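Local coordinates for oxidase/hydroxylase (Streptomyces hygroscopicus subsp. hygroscopicus, PDB 4XCB), which probably acts as a 2-oxoglutarate-dependent dioxygenase of orthosomycin biosynthesis, binding hygromycin B beside 2-oxoglutarate and a metal ion, at residues T18-I23 and D199-N204; Y138-V143 and L203-M208; P50-Y55 and Y92-T97. One frame throughout, in Å; residues are numbered along the deposited sequence.

Overall arrangement
All three contacts are antiparallel strand pairs of one six-stranded sheet in the double-stranded beta helix. Contact 1 joins edge strand 20-23 to strand 200-204, and contact 2 pairs the end of that same strand with 139-144. They share L203 and N204, and their centres lie about 7 Å apart. Contact 3 closes the other end with edge strand 52-55, its centre about 18 Å from that of contact 2 and about 20 Å from that of contact 1. Contacts 2 and 3 both reach hygromycin and 2-oxoglutarate, and meet through a probable hydrogen bond of 2.8 Å between K140 NZ and Y92 OH. In contact 1 the L203 side chain is about 5 Å from the nickel ion.

Contact 1 (T18-I23 and D199-N204); sequences TGFLVI and DVLLLN
The phenyl ring of F20 meets L201 at a slant, with ring atom CD2 4.0 Å from CD2 of the leucine, while the ring of Y158 approaches with its plane at about 60°. The two other flat groups turn elsewhere: the carboxylate of D199 accepts from the backbone N of R196 and of G25, and N204 OD1 accepts from A206 N. F20 carries CG in the crowded position between its backbone N and carbonyl carbon (chi1 70°), which leads the ring away from strand 200-204, so CB does the closer touching, 3.8 Å from L201 CD2. Next to it V22 CG2 rests on L201 CG. On the other side of the sheet L21 and I23 sit beside L202 and V200, under helices 9-18 and 72-82. Five backbone bonds join the strands, the straightest being I23 N to V200 O (2.7 Å) and V200 N to I23 O, both 176°. G19, with positive phi just after helix 9-18, suits glycine, since a CB would jam against the carbonyl of T18; its O accepts from N204 N at 2.9 Å. Backbone bonds thus set the register, while branched and aromatic hydrocarbon groups make both faces of this edge pairing apolar.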
# COMPACT_ATOMS: atom_id res chain seq x y z
N THR A 18 -9.60 -9.93 -9.69
CA THR A 18 -9.31 -11.34 -9.93
C THR A 18 -7.93 -11.61 -10.54
O THR A 18 -7.45 -12.74 -10.53
CB THR A 18 -10.37 -11.96 -10.87
OG1 THR A 18 -10.17 -11.47 -12.21
CG2 THR A 18 -11.78 -11.63 -10.39
N GLY A 19 -7.32 -10.56 -11.09
CA GLY A 19 -5.98 -10.69 -11.66
C GLY A 19 -5.98 -11.10 -13.11
O GLY A 19 -4.93 -11.30 -13.69
N PHE A 20 -7.16 -11.27 -13.70
CA PHE A 20 -7.21 -11.59 -15.11
C PHE A 20 -8.55 -11.16 -15.68
O PHE A 20 -9.43 -10.72 -14.94
CB PHE A 20 -6.97 -13.08 -15.36
CG PHE A 20 -8.08 -13.98 -14.90
CD1 PHE A 20 -8.24 -14.28 -13.56
CD2 PHE A 20 -8.93 -14.54 -15.82
CE1 PHE A 20 -9.26 -15.13 -13.15
CE2 PHE A 20 -9.95 -15.39 -15.41
CZ PHE A 20 -10.12 -15.68 -14.08
N LEU A 21 -8.66 -11.23 -16.99
CA LEU A 21 -9.89 -10.86 -17.66
C LEU A 21 -10.00 -11.66 -18.94
O LEU A 21 -9.08 -11.68 -19.77
CB LEU A 21 -9.95 -9.36 -17.94
CG LEU A 21 -11.23 -8.97 -18.66
CD1 LEU A 21 -12.44 -9.02 -17.69
CD2 LEU A 21 -11.08 -7.60 -19.31
N VAL A 22 -11.12 -12.37 -19.09
CA VAL A 22 -11.38 -13.09 -20.33
C VAL A 22 -12.19 -12.19 -21.23
O VAL A 22 -13.28 -11.72 -20.86
CB VAL A 22 -12.13 -14.41 -20.09
CG1 VAL A 22 -12.66 -14.94 -21.41
CG2 VAL A 22 -11.21 -15.43 -19.43
N ILE A 23 -11.63 -11.90 -22.41
CA ILE A 23 -12.29 -11.07 -23.39
C ILE A 23 -12.73 -11.98 -24.51
O ILE A 23 -11.90 -12.50 -25.25
CB ILE A 23 -11.38 -9.94 -23.91
CG1 ILE A 23 -10.71 -9.21 -22.74
CG2 ILE A 23 -12.19 -8.96 -24.75
CD1 ILE A 23 -9.86 -8.02 -23.16
N ASP A 199 -10.80 -16.23 -28.12
CA ASP A 199 -10.83 -15.47 -26.87
C ASP A 199 -9.43 -15.01 -26.48
O ASP A 199 -8.44 -15.67 -26.79
CB ASP A 199 -11.39 -16.30 -25.72
CG ASP A 199 -12.86 -16.65 -25.87
OD1 ASP A 199 -13.55 -16.09 -26.76
OD2 ASP A 199 -13.33 -17.48 -25.06
N VAL A 200 -9.37 -13.90 -25.75
CA VAL A 200 -8.13 -13.41 -25.16
C VAL A 200 -8.24 -13.48 -23.64
O VAL A 200 -9.22 -13.00 -23.07
CB VAL A 200 -7.85 -11.97 -25.59
CG1 VAL A 200 -6.65 -11.41 -24.84
CG2 VAL A 200 -7.59 -11.90 -27.10
N LEU A 201 -7.25 -14.07 -22.98
CA LEU A 201 -7.14 -13.97 -21.53
C LEU A 201 -6.01 -12.96 -21.23
O LEU A 201 -4.84 -13.20 -21.54
CB LEU A 201 -6.89 -15.34 -20.88
CG LEU A 201 -7.12 -15.55 -19.38
CD1 LEU A 201 -7.20 -17.03 -19.06
CD2 LEU A 201 -6.00 -14.90 -18.54
N LEU A 202 -6.41 -11.83 -20.66
CA LEU A 202 -5.48 -10.78 -20.22
C LEU A 202 -5.09 -11.11 -18.78
O LEU A 202 -5.96 -11.24 -17.93
CB LEU A 202 -6.16 -9.41 -20.29
CG LEU A 202 -5.35 -8.15 -20.01
CD1 LEU A 202 -4.43 -7.87 -21.18
CD2 LEU A 202 -6.27 -6.96 -19.79
N LEU A 203 -3.79 -11.23 -18.51
CA LEU A 203 -3.33 -11.84 -17.26
C LEU A 203 -2.29 -10.99 -16.53
O LEU A 203 -1.26 -10.64 -17.09
CB LEU A 203 -2.74 -13.22 -17.56
CG LEU A 203 -2.10 -14.02 -16.43
CD1 LEU A 203 -3.14 -14.32 -15.37
CD2 LEU A 203 -1.51 -15.30 -16.98
N ASN A 204 -2.58 -10.65 -15.28
CA ASN A 204 -1.59 -10.09 -14.36
C ASN A 204 -0.64 -11.20 -13.93
O ASN A 204 -1.08 -12.15 -13.28
CB ASN A 204 -2.30 -9.49 -13.14
CG ASN A 204 -1.35 -8.72 -12.21
OD1 ASN A 204 -0.15 -8.94 -12.23
ND2 ASN A 204 -1.91 -7.83 -11.39

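Contact 2 (Y138-V143 and L203-M208); sequences YVKALV and LNEALM. With HY0 (hygromycin b variant), chain G; AKG (2-oxoglutaric acid), chain F.
The amine of K140 stands among both bound molecules. NZ donates to O32 of hygromycin at 2.9 Å, lies 3.1 Å from O1 of 2-oxoglutarate, and is hydrogen-bonded to Y92 OH as well. E205, seen to bind Fe(2+) in this protein, is linked to the lysine mainly through water: one water accepts from K140 NZ and donates to E205 OE2 at 2.8 Å, and a second joins NZ to OE1. The direct salt bridge between NZ and OE2 is long, 3.9 Å, though OE2 also lies against the lysine's methylenes, 3.4 Å from CD. An extended chain beyond CG suits lysine to this reach, and the positive charge would probably favour an ionised glutamate. An alanine here would remove the amine and is likely to cost the bond to O32 and the water-mediated links to E205. E205 sets CG anti to its carbonyl carbon (chi1 -81°), 3.7 Å from CD2 of Y138, whose hydroxyl is held by E90, and the bend at chi2 then turns the carboxylate toward the lysine. E205 N donates to Y138 O at 3.1 Å, and K140 and L203 exchange two backbone bonds. Strand 200-204 then ends in a type I turn from N204 to L207, where N204 OD1 accepts from A206 N in an Asx turn, a natural place for asparagine. Strand 139-144 lies between strands 200-204 and 220-229; V139 packs on V78, V81 and V82 of helix 72-82, while L203 on the site's side touches F156 of strand 156-159.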
# COMPACT_ATOMS: atom_id res chain seq x y z
N TYR A 138 3.89 -6.44 -15.46
CA TYR A 138 4.11 -7.56 -16.36
C TYR A 138 2.77 -8.21 -16.61
O TYR A 138 2.22 -8.83 -15.70
CB TYR A 138 5.10 -8.57 -15.77
CG TYR A 138 5.82 -9.43 -16.79
CD1 TYR A 138 7.20 -9.46 -16.83
CD2 TYR A 138 5.12 -10.18 -17.71
CE1 TYR A 138 7.87 -10.23 -17.77
CE2 TYR A 138 5.77 -10.96 -18.64
CZ TYR A 138 7.15 -10.98 -18.67
OH TYR A 138 7.83 -11.75 -19.60
N VAL A 139 2.24 -8.04 -17.81
CA VAL A 139 0.98 -8.67 -18.17
C VAL A 139 1.12 -9.46 -19.47
O VAL A 139 2.01 -9.18 -20.32
CB VAL A 139 -0.16 -7.64 -18.30
CG1 VAL A 139 -0.32 -6.85 -16.98
CG2 VAL A 139 0.12 -6.70 -19.43
N LYS A 140 0.27 -10.46 -19.62
CA LYS A 140 0.25 -11.29 -20.80
C LYS A 140 -1.10 -11.25 -21.46
O LYS A 140 -2.13 -11.22 -20.79
CB LYS A 140 0.59 -12.74 -20.47
CG LYS A 140 2.04 -13.01 -20.29
CD LYS A 140 2.26 -14.51 -20.23
CE LYS A 140 3.69 -14.81 -19.86
NZ LYS A 140 3.83 -16.23 -19.42
N ALA A 141 -1.10 -11.26 -22.78
CA ALA A 141 -2.30 -11.55 -23.53
C ALA A 141 -2.18 -12.96 -24.08
O ALA A 141 -1.32 -13.24 -24.91
CB ALA A 141 -2.51 -10.54 -24.66
N LEU A 142 -3.02 -13.85 -23.58
CA LEU A 142 -3.09 -15.20 -24.10
C LEU A 142 -4.19 -15.27 -25.15
O LEU A 142 -5.37 -15.06 -24.84
CB LEU A 142 -3.37 -16.21 -22.98
CG LEU A 142 -2.51 -16.18 -21.72
CD1 LEU A 142 -3.02 -17.18 -20.71
CD2 LEU A 142 -1.09 -16.51 -22.04
N VAL A 143 -3.80 -15.56 -26.38
CA VAL A 143 -4.74 -15.75 -27.47
C VAL A 143 -4.95 -17.24 -27.69
O VAL A 143 -4.09 -17.96 -28.22
CB VAL A 143 -4.22 -15.09 -28.78
CG1 VAL A 143 -5.28 -15.26 -29.87
CG2 VAL A 143 -3.86 -13.62 -28.54
N LEU A 203 -3.79 -11.23 -18.51
CA LEU A 203 -3.33 -11.84 -17.26
C LEU A 203 -2.29 -10.99 -16.53
O LEU A 203 -1.26 -10.64 -17.09
CB LEU A 203 -2.74 -13.22 -17.56
CG LEU A 203 -2.10 -14.02 -16.43
CD1 LEU A 203 -3.14 -14.32 -15.37
CD2 LEU A 203 -1.51 -15.30 -16.98
N ASN A 204 -2.58 -10.65 -15.28
CA ASN A 204 -1.59 -10.09 -14.36
C ASN A 204 -0.64 -11.20 -13.93
O ASN A 204 -1.08 -12.15 -13.28
CB ASN A 204 -2.30 -9.49 -13.14
CG ASN A 204 -1.35 -8.72 -12.21
OD1 ASN A 204 -0.15 -8.94 -12.23
ND2 ASN A 204 -1.91 -7.83 -11.39
N GLU A 205 0.64 -11.11 -14.25
CA GLU A 205 1.53 -12.23 -13.98
C GLU A 205 1.78 -12.41 -12.48
O GLU A 205 2.38 -13.40 -12.06
CB GLU A 205 2.85 -12.07 -14.74
CG GLU A 205 2.72 -12.52 -16.21
CD GLU A 205 2.47 -14.01 -16.34
OE1 GLU A 205 3.27 -14.81 -15.82
OE2 GLU A 205 1.46 -14.39 -16.97
N ALA A 206 1.26 -11.50 -11.67
CA ALA A 206 1.28 -11.69 -10.22
C ALA A 206 0.35 -12.83 -9.78
O ALA A 206 0.55 -13.39 -8.69
CB ALA A 206 0.91 -10.40 -9.52
N LEU A 207 -0.64 -13.15 -10.60
CA LEU A 207 -1.61 -14.20 -10.26
C LEU A 207 -0.92 -15.56 -10.24
O LEU A 207 -0.14 -15.86 -11.11
CB LEU A 207 -2.76 -14.19 -11.26
CG LEU A 207 -3.92 -15.11 -10.93
CD1 LEU A 207 -4.65 -14.57 -9.70
CD2 LEU A 207 -4.84 -15.15 -12.12
N MET A 208 -1.22 -16.39 -9.24
CA MET A 208 -0.69 -17.74 -9.23
C MET A 208 -1.61 -18.60 -10.05
O MET A 208 -2.79 -18.70 -9.74
CB MET A 208 -0.60 -18.30 -7.81
CG MET A 208 -0.04 -19.72 -7.80
SD MET A 208 0.09 -20.41 -6.14
CE MET A 208 1.36 -19.35 -5.46
C1 HY0 G . 11.18 -21.09 -13.57
C2 HY0 G . 12.07 -21.97 -12.71
C3 HY0 G . 13.08 -22.69 -13.60
C4 HY0 G . 12.36 -23.54 -14.64
C5 HY0 G . 11.36 -22.70 -15.45
C6 HY0 G . 10.43 -21.92 -14.58
N7 HY0 G . 12.75 -21.15 -11.79
O8 HY0 G . 10.25 -20.48 -12.71
N9 HY0 G . 13.33 -24.10 -15.52
C10 HY0 G . 13.92 -25.27 -14.88
O11 HY0 G . 10.59 -23.59 -16.24
C12 HY0 G . 7.59 -19.87 -15.86
C13 HY0 G . 8.28 -21.03 -15.19
O14 HY0 G . 7.78 -22.28 -15.57
C15 HY0 G . 6.42 -22.39 -15.27
C16 HY0 G . 5.69 -21.56 -16.27
C17 HY0 G . 6.15 -20.06 -16.06
O18 HY0 G . 9.68 -21.01 -15.45
C19 HY0 G . 6.00 -23.85 -15.37
O20 HY0 G . 6.58 -24.56 -14.27
O21 HY0 G . 5.99 -21.96 -17.55
O22 HY0 G . 5.77 -19.34 -17.16
C23 HY0 G . 6.96 -18.69 -17.65
C24 HY0 G . 6.89 -18.60 -19.14
C25 HY0 G . 7.94 -17.64 -19.66
C26 HY0 G . 7.86 -16.29 -18.96
C27 HY0 G . 8.00 -16.52 -17.49
O28 HY0 G . 6.97 -17.40 -17.08
O29 HY0 G . 8.13 -19.48 -17.19
O30 HY0 G . 7.14 -19.87 -19.75
O31 HY0 G . 7.79 -17.51 -21.05
O32 HY0 G . 6.62 -15.63 -19.23
C33 HY0 G . 7.85 -15.20 -16.71
C34 HY0 G . 8.48 -15.34 -15.36
O35 HY0 G . 9.89 -15.30 -15.44
N36 HY0 G . 6.47 -14.95 -16.52
C1 AKG F . 2.10 -19.57 -19.33
O1 AKG F . 2.84 -19.01 -18.47
O2 AKG F . 2.55 -19.83 -20.49
C2 AKG F . 0.69 -19.94 -18.98
O5 AKG F . 0.27 -19.57 -17.90
C3 AKG F . -0.15 -20.77 -19.94
C4 AKG F . -1.63 -20.64 -19.73
C5 AKG F . -2.37 -21.70 -20.53
O3 AKG F . -3.63 -21.68 -20.60
O4 AKG F . -1.71 -22.60 -21.12
O HOH W 1 2.33 -7.53 -12.93
O HOH W 2 3.27 -17.20 -16.48
O HOH W 3 1.12 -16.83 -18.21

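Contact 3 (P50-Y55 and Y92-T97); sequences PRTRRY and YGLRRT. With HY0 (hygromycin b variant), chain G; AKG (2-oxoglutaric acid), chain F.
R54 leaves its strand with CG anti to the backbone N and an extended chain as far as NE, which carries it along L94 and out over Y92. CB lies 4.0 Å from L94 CD2, and CG touches the same methyl while passing 3.5 Å from the carbonyl O of G93. NE reaches CB and CG of Y92. Beyond it the guanidinium lies flat on one face of the tyrosine ring, the planes only 12° apart and CZ 3.9 Å from the ring centroid: a stacked cation-pi pair. At the tip, NH1 donates to O30 of hygromycin at 3.0 Å, and NH2 donates to O31 at 2.8 Å, almost straight at 173°. Arginine suits this place because one flat cation can both stack and present two N-H groups at its edge. Y92 holds CG in the crowded position (chi1 62°), and its hydroxyl donates to O2 of 2-oxoglutarate at 2.5 Å, so the ring that backs the sugar-binding arginine also holds 2-oxoglutarate by its hydroxyl.

On the opposite side of the sheet Y55 crosses strand 92-96. Its ring edge runs past G93, where a side chain would collide with CD2, so glycine fits. The OH is gripped side-on by R95, NE and NH2 each donating at 2.9 Å from within the guanidinium plane; NH1 of R95 makes a salt bridge to D219. Backbone bonds pair R53 with R95 and Y55 with G93, and T97 N adds one to R51 O. This is an antiparallel edge pair in the double-stranded beta helix, with its inward side forming a wall of the hygromycin and 2-oxoglutarate pockets.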
# COMPACT_ATOMS: atom_id res chain seq x y z
N PRO A 50 6.59 -32.51 -20.53
CA PRO A 50 6.10 -33.62 -21.36
C PRO A 50 4.86 -33.26 -22.18
O PRO A 50 3.96 -32.56 -21.70
CB PRO A 50 5.77 -34.70 -20.33
CG PRO A 50 6.62 -34.37 -19.14
CD PRO A 50 6.68 -32.87 -19.11
N ARG A 51 4.85 -33.72 -23.43
CA ARG A 51 3.70 -33.59 -24.33
C ARG A 51 3.38 -32.12 -24.62
O ARG A 51 2.22 -31.75 -24.85
CB ARG A 51 2.49 -34.31 -23.74
CG ARG A 51 2.79 -35.76 -23.37
CD ARG A 51 2.83 -36.63 -24.60
NE ARG A 51 1.49 -36.74 -25.17
CZ ARG A 51 1.20 -37.35 -26.32
NH1 ARG A 51 2.18 -37.90 -27.04
NH2 ARG A 51 -0.05 -37.39 -26.75
N THR A 52 4.43 -31.31 -24.62
CA THR A 52 4.35 -29.87 -24.85
C THR A 52 5.42 -29.47 -25.87
O THR A 52 6.59 -29.87 -25.75
CB THR A 52 4.56 -29.07 -23.53
OG1 THR A 52 3.67 -29.54 -22.52
CG2 THR A 52 4.31 -27.58 -23.74
N ARG A 53 5.02 -28.69 -26.87
CA ARG A 53 5.96 -28.07 -27.80
C ARG A 53 5.84 -26.57 -27.70
O ARG A 53 4.72 -26.05 -27.58
CB ARG A 53 5.70 -28.51 -29.24
CG ARG A 53 5.84 -30.00 -29.48
CD ARG A 53 7.27 -30.46 -29.24
NE ARG A 53 8.22 -29.90 -30.20
CZ ARG A 53 9.51 -30.22 -30.22
NH1 ARG A 53 9.97 -31.12 -29.36
NH2 ARG A 53 10.33 -29.67 -31.11
N ARG A 54 6.96 -25.86 -27.76
CA ARG A 54 6.95 -24.40 -27.64
C ARG A 54 7.46 -23.73 -28.92
O ARG A 54 8.48 -24.13 -29.48
CB ARG A 54 7.80 -23.97 -26.44
CG ARG A 54 7.73 -22.48 -26.11
CD ARG A 54 8.41 -22.21 -24.77
NE ARG A 54 8.69 -20.80 -24.57
CZ ARG A 54 8.28 -20.10 -23.52
NH1 ARG A 54 7.58 -20.70 -22.57
NH2 ARG A 54 8.59 -18.82 -23.40
N TYR A 55 6.73 -22.72 -29.39
CA TYR A 55 7.21 -21.86 -30.47
C TYR A 55 7.91 -20.68 -29.80
O TYR A 55 7.25 -19.82 -29.23
CB TYR A 55 6.05 -21.37 -31.35
CG TYR A 55 5.23 -22.47 -32.01
CD1 TYR A 55 5.47 -22.84 -33.32
CD2 TYR A 55 4.20 -23.10 -31.31
CE1 TYR A 55 4.72 -23.84 -33.93
CE2 TYR A 55 3.45 -24.10 -31.91
CZ TYR A 55 3.71 -24.46 -33.22
OH TYR A 55 2.96 -25.46 -33.82
N TYR A 92 5.34 -16.09 -27.57
CA TYR A 92 5.59 -17.51 -27.81
C TYR A 92 4.30 -18.28 -28.04
O TYR A 92 3.20 -17.77 -27.83
CB TYR A 92 6.37 -18.12 -26.65
CG TYR A 92 5.67 -18.07 -25.31
CD1 TYR A 92 5.82 -16.98 -24.47
CD2 TYR A 92 4.88 -19.13 -24.89
CE1 TYR A 92 5.19 -16.93 -23.25
CE2 TYR A 92 4.23 -19.08 -23.68
CZ TYR A 92 4.40 -17.98 -22.86
OH TYR A 92 3.76 -17.95 -21.65
N GLY A 93 4.45 -19.52 -28.49
CA GLY A 93 3.30 -20.38 -28.71
C GLY A 93 3.46 -21.66 -27.94
O GLY A 93 4.58 -22.08 -27.67
N LEU A 94 2.35 -22.28 -27.57
CA LEU A 94 2.36 -23.56 -26.86
C LEU A 94 1.36 -24.51 -27.50
O LEU A 94 0.17 -24.20 -27.61
CB LEU A 94 2.04 -23.38 -25.38
CG LEU A 94 3.06 -22.62 -24.53
CD1 LEU A 94 2.47 -22.35 -23.16
CD2 LEU A 94 4.37 -23.42 -24.42
N ARG A 95 1.87 -25.67 -27.91
CA ARG A 95 1.04 -26.72 -28.46
C ARG A 95 1.12 -27.94 -27.55
O ARG A 95 2.20 -28.46 -27.32
CB ARG A 95 1.48 -27.09 -29.87
CG ARG A 95 0.63 -28.17 -30.50
CD ARG A 95 1.14 -28.55 -31.88
NE ARG A 95 1.12 -27.39 -32.77
CZ ARG A 95 0.05 -27.01 -33.46
NH1 ARG A 95 -1.08 -27.70 -33.35
NH2 ARG A 95 0.10 -25.94 -34.24
N ARG A 96 -0.02 -28.40 -27.04
CA ARG A 96 -0.04 -29.51 -26.09
C ARG A 96 -0.95 -30.65 -26.52
O ARG A 96 -1.99 -30.43 -27.14
CB ARG A 96 -0.48 -29.02 -24.71
CG ARG A 96 0.60 -28.30 -23.94
CD ARG A 96 0.03 -27.64 -22.71
NE ARG A 96 -0.77 -28.56 -21.91
CZ ARG A 96 -1.51 -28.18 -20.87
NH1 ARG A 96 -1.56 -26.91 -20.51
NH2 ARG A 96 -2.22 -29.07 -20.19
N THR A 97 -0.55 -31.86 -26.15
CA THR A 97 -1.39 -33.03 -26.38
C THR A 97 -1.68 -33.70 -25.05
O THR A 97 -1.28 -33.19 -24.00
CB THR A 97 -0.71 -34.03 -27.35
OG1 THR A 97 0.53 -34.47 -26.79
CG2 THR A 97 -0.43 -33.35 -28.69
C1 HY0 G . 11.18 -21.09 -13.57
C2 HY0 G . 12.07 -21.97 -12.71
C3 HY0 G . 13.08 -22.69 -13.60
C4 HY0 G . 12.36 -23.54 -14.64
C5 HY0 G . 11.36 -22.70 -15.45
C6 HY0 G . 10.43 -21.92 -14.58
N7 HY0 G . 12.75 -21.15 -11.79
O8 HY0 G . 10.25 -20.48 -12.71
N9 HY0 G . 13.33 -24.10 -15.52
C10 HY0 G . 13.92 -25.27 -14.88
O11 HY0 G . 10.59 -23.59 -16.24
C12 HY0 G . 7.59 -19.87 -15.86
C13 HY0 G . 8.28 -21.03 -15.19
O14 HY0 G . 7.78 -22.28 -15.57
C15 HY0 G . 6.42 -22.39 -15.27
C16 HY0 G . 5.69 -21.56 -16.27
C17 HY0 G . 6.15 -20.06 -16.06
O18 HY0 G . 9.68 -21.01 -15.45
C19 HY0 G . 6.00 -23.85 -15.37
O20 HY0 G . 6.58 -24.56 -14.27
O21 HY0 G . 5.99 -21.96 -17.55
O22 HY0 G . 5.77 -19.34 -17.16
C23 HY0 G . 6.96 -18.69 -17.65
C24 HY0 G . 6.89 -18.60 -19.14
C25 HY0 G . 7.94 -17.64 -19.66
C26 HY0 G . 7.86 -16.29 -18.96
C27 HY0 G . 8.00 -16.52 -17.49
O28 HY0 G . 6.97 -17.40 -17.08
O29 HY0 G . 8.13 -19.48 -17.19
O30 HY0 G . 7.14 -19.87 -19.75
O31 HY0 G . 7.79 -17.51 -21.05
O32 HY0 G . 6.62 -15.63 -19.23
C33 HY0 G . 7.85 -15.20 -16.71
C34 HY0 G . 8.48 -15.34 -15.36
O35 HY0 G . 9.89 -15.30 -15.44
N36 HY0 G . 6.47 -14.95 -16.52
C1 AKG F . 2.10 -19.57 -19.33
O1 AKG F . 2.84 -19.01 -18.47
O2 AKG F . 2.55 -19.83 -20.49
C2 AKG F . 0.69 -19.94 -18.98
O5 AKG F . 0.27 -19.57 -17.90
C3 AKG F . -0.15 -20.77 -19.94
C4 AKG F . -1.63 -20.64 -19.73
C5 AKG F . -2.37 -21.70 -20.53
O3 AKG F . -3.63 -21.68 -20.60
O4 AKG F . -1.71 -22.60 -21.12